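Local coordinates for protein putative immunoglobulin A1 protease (PDB 3N6Z) that is of unproven function but may be an immunoglobulin A1 protease, its chain wound into a parallel beta-solenoid, at residues N161-Y172 / Y194-Y205. Residues are numbered along the deposited sequence; the frame is centred on the assembly and turned at random. Where two conformers were deposited one is given.
Sequences NGNKTGRIVNCY and YDGQESYIKNCY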
ATOM      1  N   ASN A 161       8.115 -11.533 -17.644  1.00 17.42           N
ATOM      2  CA  ASN A 161       9.259 -10.681 -17.430  1.00 15.49           C
ATOM      3  C   ASN A 161       9.187 -10.171 -15.989  1.00 12.58           C
ATOM      4  O   ASN A 161       8.274  -9.412 -15.633  1.00 12.72           O
ATOM      5  CB  ASN A 161       9.157  -9.536 -18.427  1.00 17.30           C
ATOM      6  CG  ASN A 161      10.137  -8.428 -18.189  1.00 20.30           C
ATOM      7  OD1 ASN A 161      11.075  -8.499 -17.355  1.00 18.26           O
ATOM      8  ND2 ASN A 161       9.943  -7.352 -18.980  1.00 23.93           N
ATOM      9  N   GLY A 162      10.169 -10.553 -15.185  1.00 12.71           N
ATOM     10  CA  GLY A 162      10.228 -10.200 -13.770  1.00 12.53           C
ATOM     11  C   GLY A 162      10.287  -8.718 -13.495  1.00 10.77           C
ATOM     12  O   GLY A 162      10.003  -8.269 -12.371  1.00 11.54           O
ATOM     13  N   ASN A 163      10.618  -7.921 -14.522  1.00 10.54           N
ATOM     14  CA  ASN A 163      10.574  -6.470 -14.383  1.00 10.26           C
ATOM     15  C   ASN A 163       9.161  -5.929 -14.191  1.00  9.43           C
ATOM     16  O   ASN A 163       9.000  -4.757 -13.847  1.00  9.68           O
ATOM     17  CB  ASN A 163      11.241  -5.800 -15.576  1.00 10.60           C
ATOM     18  CG  ASN A 163      12.741  -6.025 -15.625  1.00 12.56           C
ATOM     19  OD1 ASN A 163      13.392  -6.353 -14.615  1.00 13.44           O
ATOM     20  ND2 ASN A 163      13.308  -5.795 -16.809  1.00 16.64           N
ATOM     21  N   LYS A 164       8.133  -6.788 -14.337  1.00  9.74           N
ATOM     22  CA  LYS A 164       6.743  -6.396 -14.092  1.00  8.40           C
ATOM     23  C   LYS A 164       6.260  -6.689 -12.668  1.00  9.22           C
ATOM     24  O   LYS A 164       5.120  -6.325 -12.319  1.00  9.54           O
ATOM     25  CB  LYS A 164       5.846  -7.061 -15.153  1.00 10.21           C
ATOM     26  CG  LYS A 164       6.264  -6.716 -16.602  1.00 11.71           C
ATOM     27  CD  LYS A 164       6.488  -5.238 -16.864  1.00 13.25           C
ATOM     28  CE  LYS A 164       6.712  -4.888 -18.302  1.00 14.35           C
ATOM     29  NZ  LYS A 164       7.070  -3.428 -18.497  1.00 13.76           N
ATOM     30  N   THR A 165       7.108  -7.282 -11.828  1.00 10.09           N
ATOM     31  CA  THR A 165       6.819  -7.378 -10.393  1.00  9.70           C
ATOM     32  C   THR A 165       7.040  -5.999  -9.760  1.00  8.82           C
ATOM     33  O   THR A 165       7.653  -5.111 -10.354  1.00  8.52           O
ATOM     34  CB  THR A 165       7.733  -8.438  -9.685  1.00  9.64           C
ATOM     35  OG1 THR A 165       9.115  -8.042  -9.856  1.00  9.44           O
ATOM     36  CG2 THR A 165       7.520  -9.848 -10.261  1.00 10.23           C
ATOM     37  N   GLY A 166       6.527  -5.821  -8.566  1.00  7.96           N
ATOM     38  CA  GLY A 166       6.658  -4.552  -7.848  1.00  7.26           C
ATOM     39  C   GLY A 166       6.837  -4.717  -6.366  1.00  7.72           C
ATOM     40  O   GLY A 166       6.287  -5.638  -5.782  1.00  7.50           O
ATOM     41  N   ARG A 167       7.620  -3.815  -5.756  1.00  7.42           N
ATOM     42  CA  ARG A 167       7.917  -3.864  -4.335  1.00  7.27           C
ATOM     43  C   ARG A 167       7.765  -2.475  -3.720  1.00  7.89           C
ATOM     44  O   ARG A 167       8.184  -1.467  -4.325  1.00  7.75           O
ATOM     45  CB  ARG A 167       9.328  -4.349  -4.108  1.00  8.40           C
ATOM     46  CG  ARG A 167       9.539  -5.792  -4.570  1.00  8.39           C
ATOM     47  CD  ARG A 167      10.977  -6.111  -4.908  1.00  8.42           C
ATOM     48  NE  ARG A 167      11.412  -5.369  -6.096  1.00  7.77           N
ATOM     49  CZ  ARG A 167      11.079  -5.674  -7.356  1.00  7.87           C
ATOM     50  NH1 ARG A 167      10.391  -6.762  -7.634  1.00 10.56           N
ATOM     51  NH2 ARG A 167      11.437  -4.858  -8.344  1.00  8.96           N
ATOM     52  N   ILE A 168       7.200  -2.443  -2.519  1.00  8.17           N
ATOM     53  CA  ILE A 168       7.087  -1.234  -1.707  1.00  6.81           C
ATOM     54  C   ILE A 168       7.745  -1.552  -0.380  1.00  7.76           C
ATOM     55  O   ILE A 168       7.324  -2.473   0.338  1.00  8.47           O
ATOM     56  CB  ILE A 168       5.624  -0.773  -1.512  1.00  6.89           C
ATOM     57  CG1 ILE A 168       5.031  -0.365  -2.872  1.00  7.47           C
ATOM     58  CG2 ILE A 168       5.555   0.376  -0.490  1.00  8.54           C
ATOM     59  CD1 ILE A 168       3.526  -0.032  -2.838  1.00  9.39           C
ATOM     60  N   VAL A 169       8.777  -0.779  -0.019  1.00  7.20           N
ATOM     61  CA  VAL A 169       9.623  -1.075   1.129  0.60  8.45           C
ATOM     62  C   VAL A 169       9.900   0.229   1.924  1.00  7.32           C
ATOM     63  O   VAL A 169      10.252   1.264   1.329  1.00  8.22           O
ATOM     64  CB  VAL A 169      10.936  -1.754   0.650  0.60  8.67           C
ATOM     65  CG1 VAL A 169      11.824  -2.104   1.812  0.60  8.41           C
ATOM     66  CG2 VAL A 169      10.613  -3.017  -0.174  0.60 12.64           C
ATOM     67  N   ASN A 170       9.819   0.161   3.246  1.00  7.83           N
ATOM     68  CA  ASN A 170      10.141   1.317   4.095  1.00  8.49           C
ATOM     69  C   ASN A 170       9.275   2.528   3.736  1.00  7.61           C
ATOM     70  O   ASN A 170       9.782   3.645   3.578  1.00  8.34           O
ATOM     71  CB  ASN A 170      11.627   1.721   4.045  1.00  7.79           C
ATOM     72  CG  ASN A 170      12.582   0.575   4.178  1.00 10.69           C
ATOM     73  OD1 ASN A 170      12.329  -0.439   4.829  1.00 10.85           O
ATOM     74  ND2 ASN A 170      13.735   0.739   3.524  1.00 13.38           N
ATOM     75  N   CYS A 171       7.972   2.296   3.582  1.00  7.61           N
ATOM     76  CA  CYS A 171       7.037   3.354   3.247  1.00  8.12           C
ATOM     77  C   CYS A 171       5.872   3.391   4.233  1.00  7.67           C
ATOM     78  O   CYS A 171       5.598   2.413   4.922  1.00  8.02           O
ATOM     79  CB  CYS A 171       6.489   3.199   1.820  1.00  8.41           C
ATOM     80  SG  CYS A 171       7.710   3.368   0.524  1.00  8.30           S
ATOM     81  N   TYR A 172       5.142   4.496   4.244  1.00  7.49           N
ATOM     82  CA  TYR A 172       3.940   4.592   5.041  1.00  7.40           C
ATOM     83  C   TYR A 172       2.935   5.503   4.411  1.00  6.91           C
ATOM     84  O   TYR A 172       3.275   6.345   3.562  1.00  8.57           O
ATOM     85  CB  TYR A 172       4.253   5.015   6.478  1.00  7.37           C
ATOM     86  CG  TYR A 172       4.550   6.487   6.731  1.00  8.17           C
ATOM     87  CD1 TYR A 172       3.532   7.356   7.088  1.00  9.57           C
ATOM     88  CD2 TYR A 172       5.857   6.961   6.737  1.00  8.84           C
ATOM     89  CE1 TYR A 172       3.811   8.688   7.448  1.00  9.12           C
ATOM     90  CE2 TYR A 172       6.147   8.298   7.069  1.00  7.82           C
ATOM     91  CZ  TYR A 172       5.128   9.137   7.443  1.00  9.56           C
ATOM     92  OH  TYR A 172       5.414  10.438   7.823  1.00 11.09           O
ATOM     93  N   TYR A 194       7.707 -14.121 -10.134  1.00 12.20           N
ATOM     94  CA  TYR A 194       8.037 -14.913 -11.326  1.00 12.60           C
ATOM     95  C   TYR A 194       9.327 -14.365 -11.925  1.00 11.75           C
ATOM     96  O   TYR A 194       9.754 -13.262 -11.619  1.00 12.19           O
ATOM     97  CB  TYR A 194       6.894 -14.858 -12.366  1.00 12.58           C
ATOM     98  CG  TYR A 194       6.326 -13.468 -12.559  1.00 12.63           C
ATOM     99  CD1 TYR A 194       6.918 -12.579 -13.419  1.00 12.73           C
ATOM    100  CD2 TYR A 194       5.201 -13.054 -11.867  1.00 11.80           C
ATOM    101  CE1 TYR A 194       6.432 -11.301 -13.589  1.00 12.61           C
ATOM    102  CE2 TYR A 194       4.703 -11.762 -12.013  1.00 10.74           C
ATOM    103  CZ  TYR A 194       5.325 -10.882 -12.897  1.00 11.06           C
ATOM    104  OH  TYR A 194       4.827  -9.599 -13.047  1.00 12.83           O
ATOM    105  N   ASP A 195       9.976 -15.185 -12.753  1.00 13.19           N
ATOM    106  CA  ASP A 195      11.158 -14.802 -13.514  1.00 13.06           C
ATOM    107  C   ASP A 195      12.246 -14.166 -12.642  1.00 13.18           C
ATOM    108  O   ASP A 195      12.856 -13.169 -13.020  1.00 15.98           O
ATOM    109  CB  ASP A 195      10.763 -13.908 -14.684  1.00 13.81           C
ATOM    110  CG  ASP A 195      11.896 -13.639 -15.648  1.00 16.23           C
ATOM    111  OD1 ASP A 195      12.648 -14.588 -15.990  1.00 18.05           O
ATOM    112  OD2 ASP A 195      12.051 -12.473 -16.072  1.00 15.54           O
ATOM    113  N   GLY A 196      12.497 -14.766 -11.470  1.00 13.53           N
ATOM    114  CA  GLY A 196      13.583 -14.340 -10.611  1.00 14.70           C
ATOM    115  C   GLY A 196      13.355 -13.107  -9.754  1.00 13.76           C
ATOM    116  O   GLY A 196      14.287 -12.659  -9.073  1.00 16.42           O
ATOM    117  N   GLN A 197      12.144 -12.553  -9.798  1.00 12.00           N
ATOM    118  CA  GLN A 197      11.795 -11.371  -9.004  1.00 11.12           C
ATOM    119  C   GLN A 197      10.517 -11.622  -8.228  1.00 11.27           C
ATOM    120  O   GLN A 197       9.744 -12.552  -8.521  1.00 12.06           O
ATOM    121  CB  GLN A 197      11.670 -10.149  -9.915  1.00 12.07           C
ATOM    122  CG  GLN A 197      12.990  -9.770 -10.594  1.00 12.16           C
ATOM    123  CD  GLN A 197      12.929  -8.430 -11.284  1.00 12.30           C
ATOM    124  OE1 GLN A 197      12.594  -7.430 -10.648  1.00 12.99           O
ATOM    125  NE2 GLN A 197      13.270  -8.392 -12.581  1.00 13.18           N
ATOM    126  N   GLU A 198      10.300 -10.797  -7.201  1.00 10.99           N
ATOM    127  CA  GLU A 198       9.179 -11.001  -6.302  1.00 10.29           C
ATOM    128  C   GLU A 198       8.400  -9.725  -6.100  1.00  9.67           C
ATOM    129  O   GLU A 198       8.985  -8.640  -6.131  1.00 10.63           O
ATOM    130  CB  GLU A 198       9.706 -11.404  -4.950  1.00 11.96           C
ATOM    131  CG  GLU A 198      10.562 -12.657  -4.935  1.00 13.71           C
ATOM    132  CD  GLU A 198      11.048 -12.973  -3.527  1.00 17.01           C
ATOM    133  OE1 GLU A 198      12.122 -12.465  -3.142  1.00 24.86           O
ATOM    134  OE2 GLU A 198      10.326 -13.649  -2.788  1.00 18.49           O
ATOM    135  N   SER A 199       7.088  -9.846  -5.923  1.00  8.25           N
ATOM    136  CA  SER A 199       6.259  -8.725  -5.478  1.00  8.62           C
ATOM    137  C   SER A 199       6.016  -8.834  -3.980  1.00  8.34           C
ATOM    138  O   SER A 199       5.629  -9.908  -3.478  1.00  9.07           O
ATOM    139  CB  SER A 199       4.932  -8.640  -6.218  1.00  8.52           C
ATOM    140  OG  SER A 199       5.102  -8.418  -7.614  1.00  9.09           O
ATOM    141  N   TYR A 200       6.233  -7.732  -3.259  1.00  7.95           N
ATOM    142  CA  TYR A 200       6.068  -7.728  -1.824  1.00  7.76           C
ATOM    143  C   TYR A 200       5.952  -6.329  -1.253  1.00  8.16           C
ATOM    144  O   TYR A 200       6.330  -5.328  -1.896  1.00  7.34           O
ATOM    145  CB  TYR A 200       7.191  -8.504  -1.123  1.00  8.75           C
ATOM    146  CG  TYR A 200       8.604  -8.051  -1.364  1.00  8.51           C
ATOM    147  CD1 TYR A 200       9.156  -7.003  -0.637  1.00  9.23           C
ATOM    148  CD2 TYR A 200       9.439  -8.756  -2.242  1.00  9.61           C
ATOM    149  CE1 TYR A 200      10.476  -6.648  -0.794  1.00  9.58           C
ATOM    150  CE2 TYR A 200      10.780  -8.419  -2.402  1.00 10.08           C
ATOM    151  CZ  TYR A 200      11.291  -7.361  -1.675  1.00  9.29           C
ATOM    152  OH  TYR A 200      12.616  -7.004  -1.824  1.00 12.35           O
ATOM    153  N   ILE A 201       5.408  -6.291  -0.049  1.00  8.25           N
ATOM    154  CA  ILE A 201       5.343  -5.093   0.787  1.00  6.70           C
ATOM    155  C   ILE A 201       6.079  -5.419   2.074  1.00  6.72           C
ATOM    156  O   ILE A 201       5.751  -6.394   2.745  1.00  8.26           O
ATOM    157  CB  ILE A 201       3.895  -4.641   1.075  1.00  7.72           C
ATOM    158  CG1 ILE A 201       3.102  -4.515  -0.231  1.00  7.72           C
ATOM    159  CG2 ILE A 201       3.860  -3.332   1.876  1.00  8.50           C
ATOM    160  CD1 ILE A 201       1.586  -4.297  -0.087  1.00  9.29           C
ATOM    161  N   LYS A 202       7.083  -4.613   2.425  1.00  7.85           N
ATOM    162  CA  LYS A 202       7.957  -4.905   3.555  0.60  7.40           C
ATOM    163  C   LYS A 202       8.292  -3.643   4.341  1.00  7.34           C
ATOM    164  O   LYS A 202       8.646  -2.627   3.732  1.00  8.51           O
ATOM    165  CB  LYS A 202       9.253  -5.544   3.045  0.60  8.21           C
ATOM    166  CG  LYS A 202      10.287  -5.875   4.142  0.60 11.11           C
ATOM    167  CD  LYS A 202      11.546  -6.520   3.595  0.60 13.58           C
ATOM    168  CE  LYS A 202      12.489  -6.879   4.734  0.60 18.66           C
ATOM    169  NZ  LYS A 202      11.862  -7.859   5.685  0.60 22.54           N
ATOM    170  N   ASN A 203       8.249  -3.724   5.677  1.00  7.80           N
ATOM    171  CA  ASN A 203       8.616  -2.613   6.533  1.00  7.81           C
ATOM    172  C   ASN A 203       7.794  -1.350   6.199  1.00  8.04           C
ATOM    173  O   ASN A 203       8.339  -0.272   5.955  1.00  9.13           O
ATOM    174  CB  ASN A 203      10.136  -2.340   6.494  1.00  8.78           C
ATOM    175  CG  ASN A 203      10.909  -3.231   7.464  1.00 12.50           C
ATOM    176  OD1 ASN A 203      10.508  -3.414   8.637  1.00 13.07           O
ATOM    177  ND2 ASN A 203      11.992  -3.809   6.974  1.00 16.28           N
ATOM    178  N   CYS A 204       6.485  -1.533   6.223  1.00  7.89           N
ATOM    179  CA  CYS A 204       5.531  -0.456   5.974  1.00  8.10           C
ATOM    180  C   CYS A 204       4.466  -0.386   7.034  1.00  7.48           C
ATOM    181  O   CYS A 204       4.145  -1.360   7.688  1.00  8.26           O
ATOM    182  CB  CYS A 204       4.812  -0.617   4.617  1.00  8.49           C
ATOM    183  SG  CYS A 204       5.913  -0.509   3.175  1.00  8.55           S
ATOM    184  N   TYR A 205       3.906   0.790   7.229  1.00  8.01           N
ATOM    185  CA  TYR A 205       2.706   0.933   8.043  1.00  8.24           C
ATOM    186  C   TYR A 205       1.708   1.890   7.386  1.00  7.99           C
ATOM    187  O   TYR A 205       2.041   2.669   6.483  1.00  7.91           O
ATOM    188  CB  TYR A 205       3.036   1.392   9.481  1.00  9.84           C
ATOM    189  CG  TYR A 205       3.498   2.820   9.641  1.00  8.95           C
ATOM    190  CD1 TYR A 205       4.837   3.137   9.549  1.00  8.72           C
ATOM    191  CD2 TYR A 205       2.603   3.849   9.918  1.00  9.56           C
ATOM    192  CE1 TYR A 205       5.286   4.453   9.715  1.00  9.42           C
ATOM    193  CE2 TYR A 205       3.034   5.162  10.125  1.00  9.58           C
ATOM    194  CZ  TYR A 205       4.384   5.469  10.011  1.00  8.75           C
ATOM    195  OH  TYR A 205       4.845   6.775  10.177  1.00 11.53           O
TER
HETATM  196  O   HOH W   1      10.466  -5.378 -10.994  1.00  9.15           O
HETATM  197  O   HOH W   2      13.100  -3.160   4.465  1.00 28.57           O
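Two successive coils of a parallel beta-solenoid stack here, I168 of strand 166-169 bonding through N and O to Y200 O and K202 N of strand 200-202, with the strand axes 4.9 Å apart. Equivalent residues lie in register through the corner at N170 and N203, and I168/I201, N170/N203, C171/C204 and Y172/Y205 form ladders of like side chains. R167 lies across Y200, its CG over the centre of the ring, 3.6 Å from the centroid, in a CH-pi contact, and V169 CG2 touches Y200 CE1. The R167 chain then bends at chi3 (-67°), carrying the guanidinium back over the preceding loop, where NH1 donates to E198 O at 2.8 Å and to T165 OG1, both near the guanidinium plane. NH2 reaches a water that also meets T165 O and Q197 OE1, while NE forms a salt bridge with D129 on the adjoining strand 125-131. An alanine in place of R167 would probably lose the cover CG gives the Y200 ring and leave E198 O and the D129 carboxylate without their arginine partner. Beyond it, Q197 NE2 donates to N163 OD1 at 2.9 Å with the two amides steeply turned, G162 N binds D195 OD2 through the anti lone pair, and T165 CG2 lies over the Y194 ring, offset toward its rim. At the corner, N170 OD1 and N203 ND2 share a water, and C171 N donates to C204 SG at 3.5 Å. Past it, Y172 and Y205 run side by side, planes 6° apart but slid, with Y172 CB over the Y205 ring and Y205 OH above the centre of the Y172 ring. N170 ND2 bonds N132, and the Y172 and Y205 hydroxyls bond E363 N and S362 OG. In-register backbone bonds and like residues stacked at and beyond the corner thus join the coils, while R167 links strand 125-131, its own strand and segment 194-205.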